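Local structure of manganese-containing pseudocatalase (Thermus thermophilus, 2V8T) at residues Gly32-Met37 with Phe152-Ala157; Ala67-Gly72 with Gly186-Ala191; Ala174-Gly179 with Lys222-Leu227; Leu233-Phe236 with Tyr241-Leu244. The protein is a dimanganese catalase that probably breaks down hydrogen peroxide to water and oxygen at a pair of manganese ions held in each subunit. All blocks are in the same frame, centred on the assembly; numbering follows the deposited sequence. Where two conformers were deposited one is given.

Overall arrangement
Interactions 1 and 2 form the buried core: together they bring Glu36, Glu70, Glu155 and His188, from four helices, onto the same two manganese ions, and their segments alternate along the chain. Their chemistry differs, since interaction 1 adds apolar aromatic packing beside the metals, whereas interaction 2 adds a histidine-carboxylate hydrogen bond behind one ligand. Interaction 3 shares helix 172-200 with interaction 2 but lies nearer the surface, where a lysine, a tyrosine and a glutamate meet. Interaction 4, farther from the centre yet mostly buried, with Arg242 exposed, stacks two arginines; it touches interaction 2 through Phe236, which packs on Thr68 and Glu69, and through Leu233, which packs on Val187.

Interaction 1: residues Gly32-Met37 with Phe152-Ala157; sequences GRFGEM and FFLEVA. With MN (manganese (II) ion), chain C; MN (manganese (II) ion), chain D.
Phe34 and Ala157 mark the closest backbone approach, with their CA atoms 6.5 Å apart, where a type I turn from Gly32 to Gly35 ahead of helix 36-49 meets helix 144-166. With CG beside the backbone N (chi1 -63°), the Phe34 ring is carried onto helix 144-166. Ala157 CB sits over one ring face, 3.8 Å from the centroid of Phe34 and 19° off the ring normal, which is CH-pi geometry. Leu154 CD2 approaches the ring edge near its plane, although two deposited conformers make this detail doubtful. Phe153 meets Phe34 obliquely, the planes at 87° and the closest atoms, Phe34 CE1 and Phe153 CE2, 3.9 Å apart. An alanine in place of Phe34 is likely to open a gap beside Ala157 and leave the Phe153 ring without this neighbour. Next to this apolar joint each segment chelates a metal: in the conformer described, Glu36 OE1 and OE2 bind one manganese at 2.2 and 2.3 Å, and Glu155 OE1 and OE2 bind the other at 2.4 and 2.2 Å. One water ligates both ions. Paired carboxylate ligands from separate helices are characteristic of the dimetal site of a ferritin-like four-helix bundle.

Interaction 2: residues Ala67-Gly72 with Gly186-Ala191; sequences ATEELG and GVHAAA. With MN (manganese (II) ion), chain D; MN (manganese (II) ion), chain C.
His188 reaches from helix 172-200 toward Glu69 and Glu70 of helix 57-85, the nearest CA atoms, those of Glu69 and His188, being 10.0 Å apart. Its CG stands anti to the carbonyl carbon (chi1 -64°), which directs the ring across to that helix. CB lies 3.7 Å from a manganese ion; it carries the imidazole at CG, and the next ring atom, ND1, binds that ion at 2.2 Å. Glu70 OE2, 2.1 Å from the same manganese, lies 3.0 Å from His188 ND1 because both are ligands, not through a hydrogen bond. The neighbouring ring atom CE1 is 3.3 Å from Glu70 OE2. At the tip NE2 donates to Glu69 OE1 over 2.8 Å, nearly straight at 165°. The acceptor lies almost in the imidazole plane, whereas the donor meets OE1 from above the carboxylate plane, 69° out of it. Glu70 OE1 goes to the second manganese, so this carboxylate bridges the pair. Arg184, by a salt bridge, and Gln9 hold Glu69 OE2 in turn. Metal at ND1 and carboxylate at NE2 together fix the rotation of the imidazole, which makes Glu69 a second-shell residue that positions a ligand and probably polarises it.

Interaction 3: residues Ala174-Gly179 with Lys222-Leu227; sequences AREMIG and KKYMDL
At the flank of the ferritin-like bundle, Glu176 of the long helix 172-200 meets Lys223 and Tyr224 of the short helix 219-226. The axes of the two helical segments approach to 10.3 Å and cross at -49°, with Gly179 and Tyr224 nearest in backbone register. With no side chain at Gly179, the Tyr224 ring comes against the main chain: Tyr224 CD2 is 3.8 Å from Gly179 C. Its hydroxyl reaches one turn earlier on helix 172-200, where Tyr224 OH donates a weak hydrogen bond of 2.8 Å to Glu176 OE1; ring and carboxylate planes stand 89° apart. Lys223 bends at chi3 (63°), which swings its ammonium to the same carboxylate. In the conformers described, Lys223 NZ lies 3.1 Å from Glu176 OE1, on its syn side but out of the carboxylate plane, and has a longer, weak bond to Glu176 OE2. Tyr224 also meets the ring of Tyr180 edge-to-face. The Tyr224 ring, buried and modelled in one conformer, is probably less variable than Glu176 and Lys223, which have alternates. One carboxylate oxygen thus accepts from both a phenol and an ammonium, and in these conformers Lys223 probably balances the charge of Glu176 at the exposed rim.

Interaction 4: residues Leu233-Phe236 with Tyr241-Leu244; sequences LYRF and YRDL
Arg235 and Arg242 lay their guanidinium groups flat on each other where the end of strand 232-235, which pairs in parallel with strand 260-263, meets the loop that follows it. The centres of the two groups are 3.8 Å apart and the planes differ by 24°, so this is a true stack, although the side chains themselves cross obliquely. The bend of Arg235 at chi3 (70°) turns its flat end to face Arg242, whose chain runs extended from CG to NE. Arg242 CZ lies over one face of the Arg235 group, toward its rim. Two donors, Arg235 NH2 and Arg242 NH2, come within 3.4 Å without bonding; the like charges are probably tolerated because each has its own anion, Asp263 for Arg235 and Glu239 for Arg242. Arg235 is further held by the carbonyl oxygens of Pro238 and Asp240. A leucine in place of Arg235 would probably leave Asp263 without its charged partner and the Arg242 guanidinium without its stacking mate. Nearer the backbone of Arg235, Leu244 stands at about a right angle to both Leu233 and Arg235: Leu244 CB is 4.1 Å from Leu233 CD2, and Leu244 CD1 is 4.1 Å from Arg235 CB. Tyr241 directs its hydroxyl to Asp6 of a neighbouring subunit. Asp61, near Tyr241, and Ser237, near Arg235, are predicted calcium ligands. The main chain of this tyrosine also meets the arginine, with Tyr241 O 3.3 Å from Arg235 CD.

Interaction 1: residues Gly32-Met37 with Phe152-Ala157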
loop_
_atom_site.group_PDB
_atom_site.type_symbol
_atom_site.label_atom_id
_atom_site.label_comp_id
_atom_site.label_asym_id
_atom_site.label_seq_id
_atom_site.Cartn_x
_atom_site.Cartn_y
_atom_site.Cartn_z
ATOM N N GLY A 32 4.738 2.392 13.614
ATOM C CA GLY A 32 5.660 2.857 12.614
ATOM C C GLY A 32 6.723 1.853 12.266
ATOM O O GLY A 32 6.855 0.807 12.896
ATOM N N ARG A 33 7.523 2.198 11.257
ATOM C CA ARG A 33 8.542 1.290 10.777
ATOM C C ARG A 33 9.475 0.787 11.892
ATOM O O ARG A 33 9.883 -0.378 11.846
ATOM C CB ARG A 33 9.387 2.014 9.716
ATOM C CG ARG A 33 10.528 1.192 9.220
ATOM C CD ARG A 33 11.294 1.914 8.148
ATOM N NE ARG A 33 12.469 1.069 7.789
ATOM C CZ ARG A 33 13.417 1.314 6.905
ATOM N NH1 ARG A 33 13.291 2.391 6.345
ATOM N NH2 ARG A 33 14.463 0.518 6.711
ATOM N N PHE A 34 9.846 1.656 12.824
ATOM C CA PHE A 34 10.762 1.297 13.900
ATOM C C PHE A 34 10.043 1.288 15.265
ATOM O O PHE A 34 10.664 1.447 16.325
ATOM C CB PHE A 34 12.002 2.192 13.908
ATOM C CG PHE A 34 12.774 2.023 12.651
ATOM C CD1 PHE A 34 13.519 0.900 12.443
ATOM C CD2 PHE A 34 12.782 2.952 11.655
ATOM C CE1 PHE A 34 14.236 0.702 11.295
ATOM C CE2 PHE A 34 13.506 2.775 10.493
ATOM C CZ PHE A 34 14.219 1.642 10.300
ATOM N N GLY A 35 8.747 1.067 15.243
ATOM C CA GLY A 35 7.983 0.910 16.456
ATOM C C GLY A 35 8.087 -0.506 17.019
ATOM O O GLY A 35 8.711 -1.413 16.481
ATOM N N GLU A 36 7.397 -0.676 18.141
ATOM C CA GLU A 36 7.451 -1.940 18.887
ATOM C C GLU A 36 6.824 -3.064 18.110
ATOM O O GLU A 36 7.207 -4.235 18.281
ATOM C CB GLU A 36 6.790 -1.754 20.254
ATOM C CG GLU A 36 7.638 -0.863 21.179
ATOM C CD GLU A 36 8.855 -1.533 21.706
ATOM O OE1 GLU A 36 9.039 -2.749 21.503
ATOM O OE2 GLU A 36 9.728 -0.867 22.359
ATOM N N MET A 37 5.835 -2.800 17.242
ATOM C CA MET A 37 5.339 -3.866 16.371
ATOM C C MET A 37 6.457 -4.453 15.524
ATOM O O MET A 37 6.460 -5.644 15.240
ATOM C CB MET A 37 4.210 -3.385 15.458
ATOM C CG MET A 37 2.915 -3.188 16.094
ATOM S SD MET A 37 2.074 -4.779 16.458
ATOM C CE MET A 37 1.603 -5.331 14.814
ATOM N N PHE A 152 20.522 -5.382 15.602
ATOM C CA PHE A 152 21.310 -4.337 16.297
ATOM C C PHE A 152 20.917 -2.964 15.760
ATOM O O PHE A 152 20.618 -2.034 16.507
ATOM C CB PHE A 152 22.794 -4.659 16.092
ATOM C CG PHE A 152 23.717 -3.672 16.769
ATOM C CD1 PHE A 152 24.069 -3.811 18.097
ATOM C CD2 PHE A 152 24.227 -2.595 16.068
ATOM C CE1 PHE A 152 24.924 -2.911 18.715
ATOM C CE2 PHE A 152 25.082 -1.684 16.680
ATOM C CZ PHE A 152 25.437 -1.865 17.992
ATOM N N PHE A 153 20.926 -2.851 14.410
ATOM C CA PHE A 153 20.461 -1.607 13.757
ATOM C C PHE A 153 19.033 -1.255 14.178
ATOM O O PHE A 153 18.732 -0.114 14.505
ATOM C CB PHE A 153 20.575 -1.763 12.241
ATOM C CG PHE A 153 19.832 -0.687 11.512
ATOM C CD1 PHE A 153 20.292 0.635 11.518
ATOM C CD2 PHE A 153 18.628 -0.944 10.898
ATOM C CE1 PHE A 153 19.538 1.653 10.956
ATOM C CE2 PHE A 153 17.913 0.107 10.289
ATOM C CZ PHE A 153 18.387 1.413 10.356
ATOM N N LEU A 154 18.132 -2.257 14.148
ATOM C CA LEU A 154 16.723 -2.008 14.441
ATOM C C LEU A 154 16.590 -1.392 15.824
ATOM O O LEU A 154 15.805 -0.461 16.034
ATOM C CB LEU A 154 15.893 -3.277 14.423
ATOM C CG LEU A 154 14.483 -3.331 13.861
ATOM C CD1 LEU A 154 13.809 -4.675 14.342
ATOM C CD2 LEU A 154 13.699 -2.034 13.957
ATOM N N GLU A 155 17.294 -1.929 16.831
ATOM C CA GLU A 155 17.182 -1.393 18.150
ATOM C C GLU A 155 17.652 0.038 18.257
ATOM O O GLU A 155 17.043 0.844 18.967
ATOM C CB GLU A 155 17.896 -2.280 19.203
ATOM C CG GLU A 155 17.200 -3.610 19.429
ATOM C CD GLU A 155 15.908 -3.562 20.232
ATOM O OE1 GLU A 155 15.709 -2.664 21.078
ATOM O OE2 GLU A 155 15.091 -4.534 20.133
ATOM N N VAL A 156 18.773 0.388 17.605
ATOM C CA VAL A 156 19.253 1.772 17.718
ATOM C C VAL A 156 18.414 2.739 16.859
ATOM O O VAL A 156 18.269 3.907 17.241
ATOM C CB VAL A 156 20.762 1.889 17.508
ATOM C CG1 VAL A 156 21.503 1.170 18.628
ATOM C CG2 VAL A 156 21.236 1.425 16.141
ATOM N N ALA A 157 17.857 2.278 15.744
ATOM C CA ALA A 157 16.914 3.105 14.981
ATOM C C ALA A 157 15.637 3.349 15.824
ATOM O O ALA A 157 15.145 4.474 15.925
ATOM C CB ALA A 157 16.583 2.433 13.660
HETATM MN MN MN C . 10.811 -2.833 22.747
HETATM MN MN MN D . 13.779 -3.946 21.806
HETATM O O HOH W 1 11.948 -3.054 21.028
HETATM O O HOH W 2 11.695 -0.911 23.465
#

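Interaction 2: residues Ala67-Gly72 with Gly186-Ala191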
loop_
_atom_site.group_PDB
_atom_site.type_symbol
_atom_site.label_atom_id
_atom_site.label_comp_id
_atom_site.label_asym_id
_atom_site.label_seq_id
_atom_site.Cartn_x
_atom_site.Cartn_y
_atom_site.Cartn_z
ATOM N N ALA A 67 11.860 -11.556 21.725
ATOM C CA ALA A 67 10.569 -11.450 21.062
ATOM C C ALA A 67 9.440 -11.387 22.103
ATOM O O ALA A 67 8.474 -10.633 21.974
ATOM C CB ALA A 67 10.335 -12.639 20.148
ATOM N N THR A 68 9.525 -12.270 23.113
ATOM C CA THR A 68 8.488 -12.324 24.142
ATOM C C THR A 68 8.408 -11.016 24.916
ATOM O O THR A 68 7.334 -10.525 25.230
ATOM C CB THR A 68 8.725 -13.518 25.067
ATOM O OG1 THR A 68 8.895 -14.675 24.265
ATOM C CG2 THR A 68 7.554 -13.723 26.006
ATOM N N GLU A 69 9.582 -10.444 25.269
ATOM C CA GLU A 69 9.566 -9.160 25.946
ATOM C C GLU A 69 8.846 -8.095 25.076
ATOM O O GLU A 69 8.092 -7.264 25.593
ATOM C CB GLU A 69 10.985 -8.669 26.294
ATOM C CG GLU A 69 10.882 -7.354 27.044
ATOM C CD GLU A 69 12.152 -6.773 27.635
ATOM O OE1 GLU A 69 13.250 -7.377 27.514
ATOM O OE2 GLU A 69 12.025 -5.649 28.206
ATOM N N GLU A 70 9.108 -8.103 23.756
ATOM C CA GLU A 70 8.500 -7.073 22.910
ATOM C C GLU A 70 6.989 -7.174 22.877
ATOM O O GLU A 70 6.315 -6.143 22.625
ATOM C CB GLU A 70 9.068 -7.123 21.484
ATOM C CG GLU A 70 10.577 -7.014 21.318
ATOM C CD GLU A 70 11.248 -5.708 21.745
ATOM O OE1 GLU A 70 10.653 -4.952 22.464
ATOM O OE2 GLU A 70 12.439 -5.539 21.409
ATOM N N LEU A 71 6.387 -8.326 23.161
ATOM C CA LEU A 71 4.922 -8.392 23.294
ATOM C C LEU A 71 4.439 -7.422 24.358
ATOM O O LEU A 71 3.412 -6.749 24.211
ATOM C CB LEU A 71 4.462 -9.824 23.656
ATOM C CG LEU A 71 4.553 -10.858 22.551
ATOM C CD1 LEU A 71 4.413 -12.269 23.145
ATOM C CD2 LEU A 71 3.480 -10.625 21.507
ATOM N N GLY A 72 5.120 -7.404 25.508
ATOM C CA GLY A 72 4.757 -6.487 26.548
ATOM C C GLY A 72 5.037 -5.056 26.205
ATOM O O GLY A 72 4.462 -4.127 26.804
ATOM N N GLY A 186 18.299 -0.321 25.209
ATOM C CA GLY A 186 19.719 -0.404 25.445
ATOM C C GLY A 186 20.154 -1.808 25.761
ATOM O O GLY A 186 21.217 -2.275 25.284
ATOM N N VAL A 187 19.378 -2.533 26.568
ATOM C CA VAL A 187 19.671 -3.927 26.866
ATOM C C VAL A 187 19.637 -4.754 25.582
ATOM O O VAL A 187 20.534 -5.550 25.323
ATOM C CB VAL A 187 18.671 -4.484 27.903
ATOM C CG1 VAL A 187 18.779 -5.996 28.022
ATOM C CG2 VAL A 187 18.938 -3.794 29.256
ATOM N N HIS A 188 18.579 -4.566 24.758
ATOM C CA HIS A 188 18.486 -5.395 23.560
ATOM C C HIS A 188 19.625 -5.106 22.587
ATOM O O HIS A 188 20.184 -6.035 22.000
ATOM C CB HIS A 188 17.127 -5.165 22.884
ATOM C CG HIS A 188 15.982 -5.587 23.726
ATOM N ND1 HIS A 188 14.703 -5.211 23.395
ATOM C CD2 HIS A 188 15.948 -6.307 24.890
ATOM C CE1 HIS A 188 13.920 -5.728 24.340
ATOM N NE2 HIS A 188 14.631 -6.383 25.255
ATOM N N ALA A 189 19.956 -3.825 22.363
ATOM C CA ALA A 189 21.082 -3.502 21.492
ATOM C C ALA A 189 22.370 -4.095 22.022
ATOM O O ALA A 189 23.195 -4.639 21.282
ATOM C CB ALA A 189 21.226 -1.995 21.317
ATOM N N ALA A 190 22.574 -3.989 23.342
ATOM C CA ALA A 190 23.777 -4.580 23.948
ATOM C C ALA A 190 23.797 -6.092 23.750
ATOM O O ALA A 190 24.866 -6.670 23.509
ATOM C CB ALA A 190 23.821 -4.223 25.450
ATOM N N ALA A 191 22.642 -6.752 23.895
ATOM C CA ALA A 191 22.580 -8.189 23.794
ATOM C C ALA A 191 22.887 -8.638 22.358
ATOM O O ALA A 191 23.659 -9.571 22.135
ATOM C CB ALA A 191 21.210 -8.711 24.241
HETATM MN MN MN D . 13.779 -3.946 21.806
HETATM MN MN MN C . 10.811 -2.833 22.747
HETATM O O HOH W 1 11.948 -3.054 21.028
HETATM O O HOH W 2 11.695 -0.911 23.465
#

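Interaction 3: residues Ala174-Gly179 with Lys222-Leu227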
loop_
_atom_site.group_PDB
_atom_site.type_symbol
_atom_site.label_atom_id
_atom_site.label_comp_id
_atom_site.label_asym_id
_atom_site.label_seq_id
_atom_site.Cartn_x
_atom_site.Cartn_y
_atom_site.Cartn_z
ATOM N N ALA A 174 3.892 9.507 28.650
ATOM C CA ALA A 174 4.798 9.237 27.541
ATOM C C ALA A 174 6.242 9.232 27.984
ATOM O O ALA A 174 7.032 8.393 27.553
ATOM C CB ALA A 174 4.585 10.275 26.423
ATOM N N ARG A 175 6.615 10.184 28.852
ATOM C CA ARG A 175 8.016 10.256 29.301
ATOM C C ARG A 175 8.411 9.026 30.116
ATOM O O ARG A 175 9.539 8.564 30.006
ATOM C CB ARG A 175 8.182 11.500 30.221
ATOM C CG ARG A 175 8.085 12.874 29.482
ATOM C CD ARG A 175 8.259 14.086 30.295
ATOM N NE ARG A 175 9.513 14.271 30.977
ATOM C CZ ARG A 175 10.508 15.142 30.791
ATOM N NH1 ARG A 175 10.684 15.922 29.760
ATOM N NH2 ARG A 175 11.388 15.146 31.787
ATOM N N GLU A 176 7.496 8.530 30.930
ATOM C CA GLU A 176 7.778 7.321 31.728
ATOM C C GLU A 176 7.947 6.091 30.842
ATOM O O GLU A 176 8.903 5.336 30.955
ATOM C CB GLU A 176 6.762 7.017 32.832
ATOM C CG GLU A 176 6.824 8.017 33.953
ATOM C CD GLU A 176 8.102 8.051 34.774
ATOM O OE1 GLU A 176 8.943 7.129 34.655
ATOM O OE2 GLU A 176 8.247 9.055 35.514
ATOM N N MET A 177 6.988 5.897 29.926
ATOM C CA MET A 177 7.083 4.780 29.005
ATOM C C MET A 177 8.372 4.862 28.206
ATOM O O MET A 177 9.076 3.849 28.016
ATOM C CB MET A 177 5.846 4.721 28.111
ATOM C CG MET A 177 5.925 3.673 27.015
ATOM S SD MET A 177 6.787 4.166 25.511
ATOM C CE MET A 177 5.587 5.342 24.841
ATOM N N ILE A 178 8.674 6.046 27.664
ATOM C CA ILE A 178 9.827 6.156 26.785
ATOM C C ILE A 178 11.105 5.973 27.581
ATOM O O ILE A 178 12.038 5.305 27.155
ATOM C CB ILE A 178 9.819 7.452 25.979
ATOM C CG1 ILE A 178 8.667 7.459 24.988
ATOM C CG2 ILE A 178 11.193 7.637 25.325
ATOM C CD1 ILE A 178 8.383 8.805 24.351
ATOM N N GLY A 179 11.183 6.603 28.778
ATOM C CA GLY A 179 12.382 6.400 29.574
ATOM C C GLY A 179 12.643 4.917 29.851
ATOM O O GLY A 179 13.787 4.454 29.791
ATOM N N LYS A 222 17.278 7.734 33.356
ATOM C CA LYS A 222 18.278 7.741 34.412
ATOM C C LYS A 222 17.707 7.041 35.667
ATOM O O LYS A 222 18.401 6.269 36.324
ATOM C CB LYS A 222 18.732 9.164 34.678
ATOM C CG LYS A 222 19.964 9.236 35.543
ATOM C CD LYS A 222 19.712 9.365 36.952
ATOM C CE LYS A 222 21.051 9.705 37.716
ATOM N NZ LYS A 222 20.560 9.874 39.094
ATOM N N LYS A 223 16.457 7.345 36.028
ATOM C CA LYS A 223 15.855 6.684 37.184
ATOM C C LYS A 223 15.845 5.162 37.022
ATOM O O LYS A 223 16.214 4.415 37.936
ATOM C CB LYS A 223 14.455 7.199 37.411
ATOM C CG LYS A 223 13.739 6.565 38.620
ATOM C CD LYS A 223 12.252 6.884 38.736
ATOM C CE LYS A 223 11.381 6.364 37.585
ATOM N NZ LYS A 223 10.050 6.999 37.548
ATOM N N TYR A 224 15.421 4.680 35.844
ATOM C CA TYR A 224 15.383 3.236 35.630
ATOM C C TYR A 224 16.775 2.607 35.654
ATOM O O TYR A 224 16.906 1.477 36.126
ATOM C CB TYR A 224 14.598 2.905 34.352
ATOM C CG TYR A 224 13.136 3.254 34.471
ATOM C CD1 TYR A 224 12.334 2.623 35.409
ATOM C CD2 TYR A 224 12.524 4.169 33.614
ATOM C CE1 TYR A 224 10.992 2.992 35.526
ATOM C CE2 TYR A 224 11.209 4.515 33.733
ATOM C CZ TYR A 224 10.448 3.947 34.695
ATOM O OH TYR A 224 9.118 4.330 34.854
ATOM N N MET A 225 17.789 3.325 35.174
ATOM C CA MET A 225 19.172 2.835 35.325
ATOM C C MET A 225 19.587 2.841 36.787
ATOM O O MET A 225 20.284 1.903 37.243
ATOM C CB MET A 225 20.141 3.641 34.490
ATOM C CG MET A 225 19.896 3.441 33.060
ATOM S SD MET A 225 21.158 4.033 31.967
ATOM C CE MET A 225 20.932 5.520 32.269
ATOM N N ASP A 226 19.188 3.845 37.560
ATOM C CA ASP A 226 19.519 3.865 38.982
ATOM C C ASP A 226 18.880 2.670 39.697
ATOM O O ASP A 226 19.413 2.225 40.724
ATOM C CB ASP A 226 19.056 5.154 39.607
ATOM C CG ASP A 226 19.841 6.357 39.215
ATOM O OD1 ASP A 226 20.990 6.219 38.732
ATOM O OD2 ASP A 226 19.350 7.502 39.448
ATOM N N LEU A 227 17.774 2.129 39.168
ATOM C CA LEU A 227 17.130 0.936 39.695
ATOM C C LEU A 227 17.780 -0.361 39.182
ATOM O O LEU A 227 17.368 -1.448 39.612
ATOM C CB LEU A 227 15.633 0.944 39.355
ATOM C CG LEU A 227 14.832 2.059 40.006
ATOM C CD1 LEU A 227 13.374 1.949 39.566
ATOM C CD2 LEU A 227 14.926 1.974 41.524
#

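Interaction 4: residues Leu233-Phe236 with Tyr241-Leu244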
loop_
_atom_site.group_PDB
_atom_site.type_symbol
_atom_site.label_atom_id
_atom_site.label_comp_id
_atom_site.label_asym_id
_atom_site.label_seq_id
_atom_site.Cartn_x
_atom_site.Cartn_y
_atom_site.Cartn_z
ATOM N N LEU A 233 18.326 -8.828 31.869
ATOM C CA LEU A 233 17.648 -9.544 30.784
ATOM C C LEU A 233 16.735 -10.527 31.476
ATOM O O LEU A 233 17.201 -11.503 32.105
ATOM C CB LEU A 233 18.632 -10.230 29.842
ATOM C CG LEU A 233 18.017 -10.786 28.568
ATOM C CD1 LEU A 233 17.527 -9.657 27.634
ATOM C CD2 LEU A 233 19.023 -11.654 27.835
ATOM N N TYR A 234 15.430 -10.267 31.478
ATOM C CA TYR A 234 14.443 -11.129 32.116
ATOM C C TYR A 234 14.177 -12.333 31.226
ATOM O O TYR A 234 13.981 -12.175 30.008
ATOM C CB TYR A 234 13.145 -10.384 32.342
ATOM C CG TYR A 234 13.274 -9.135 33.176
ATOM C CD1 TYR A 234 13.470 -7.881 32.585
ATOM C CD2 TYR A 234 13.242 -9.176 34.552
ATOM C CE1 TYR A 234 13.642 -6.747 33.337
ATOM C CE2 TYR A 234 13.408 -8.065 35.324
ATOM C CZ TYR A 234 13.647 -6.829 34.742
ATOM O OH TYR A 234 13.838 -5.686 35.483
ATOM N N ARG A 235 14.085 -13.498 31.843
ATOM C CA ARG A 235 13.729 -14.741 31.171
ATOM C C ARG A 235 12.210 -14.876 31.240
ATOM O O ARG A 235 11.649 -15.274 32.285
ATOM C CB ARG A 235 14.449 -15.929 31.818
ATOM C CG ARG A 235 14.234 -17.221 31.068
ATOM C CD ARG A 235 14.954 -18.421 31.729
ATOM N NE ARG A 235 14.355 -18.814 33.000
ATOM C CZ ARG A 235 13.275 -19.620 33.109
ATOM N NH1 ARG A 235 12.803 -20.262 32.069
ATOM N NH2 ARG A 235 12.704 -19.783 34.298
ATOM N N PHE A 236 11.524 -14.523 30.150
ATOM C CA PHE A 236 10.073 -14.481 30.092
ATOM C C PHE A 236 9.523 -15.879 29.707
ATOM O O PHE A 236 8.896 -16.061 28.678
ATOM C CB PHE A 236 9.592 -13.440 29.079
ATOM C CG PHE A 236 9.712 -12.009 29.540
ATOM C CD1 PHE A 236 8.655 -11.423 30.240
ATOM C CD2 PHE A 236 10.811 -11.199 29.230
ATOM C CE1 PHE A 236 8.694 -10.089 30.633
ATOM C CE2 PHE A 236 10.840 -9.884 29.635
ATOM C CZ PHE A 236 9.802 -9.316 30.314
ATOM N N TYR A 241 14.621 -21.410 27.637
ATOM C CA TYR A 241 15.539 -20.314 27.368
ATOM C C TYR A 241 16.445 -20.018 28.549
ATOM O O TYR A 241 16.672 -18.878 28.934
ATOM C CB TYR A 241 14.815 -19.028 26.865
ATOM C CG TYR A 241 13.737 -19.332 25.864
ATOM C CD1 TYR A 241 13.950 -20.109 24.723
ATOM C CD2 TYR A 241 12.432 -18.942 26.104
ATOM C CE1 TYR A 241 12.920 -20.448 23.856
ATOM C CE2 TYR A 241 11.397 -19.278 25.242
ATOM C CZ TYR A 241 11.642 -20.055 24.119
ATOM O OH TYR A 241 10.580 -20.363 23.290
ATOM N N ARG A 242 17.006 -21.103 29.099
ATOM C CA ARG A 242 17.838 -21.048 30.274
ATOM C C ARG A 242 19.321 -20.762 29.980
ATOM O O ARG A 242 20.106 -20.689 30.959
ATOM C CB ARG A 242 17.676 -22.290 31.110
ATOM C CG ARG A 242 16.279 -22.353 31.797
ATOM C CD ARG A 242 16.184 -23.540 32.685
ATOM N NE ARG A 242 14.958 -23.549 33.491
ATOM C CZ ARG A 242 14.735 -22.818 34.595
ATOM N NH1 ARG A 242 15.605 -21.953 35.039
ATOM N NH2 ARG A 242 13.594 -22.941 35.268
ATOM N N ASP A 243 19.698 -20.534 28.716
ATOM C CA ASP A 243 21.108 -20.302 28.359
ATOM C C ASP A 243 21.368 -18.848 27.974
ATOM O O ASP A 243 22.375 -18.570 27.339
ATOM C CB ASP A 243 21.549 -21.257 27.279
ATOM C CG ASP A 243 21.481 -22.698 27.710
ATOM O OD1 ASP A 243 21.777 -22.990 28.874
ATOM O OD2 ASP A 243 21.151 -23.575 26.861
ATOM N N LEU A 244 20.508 -17.927 28.406
ATOM C CA LEU A 244 20.728 -16.528 28.051
ATOM C C LEU A 244 22.056 -15.984 28.551
ATOM O O LEU A 244 22.640 -15.101 27.930
ATOM C CB LEU A 244 19.581 -15.659 28.579
ATOM C CG LEU A 244 18.211 -15.952 27.971
ATOM C CD1 LEU A 244 17.126 -15.286 28.783
ATOM C CD2 LEU A 244 18.137 -15.506 26.505
#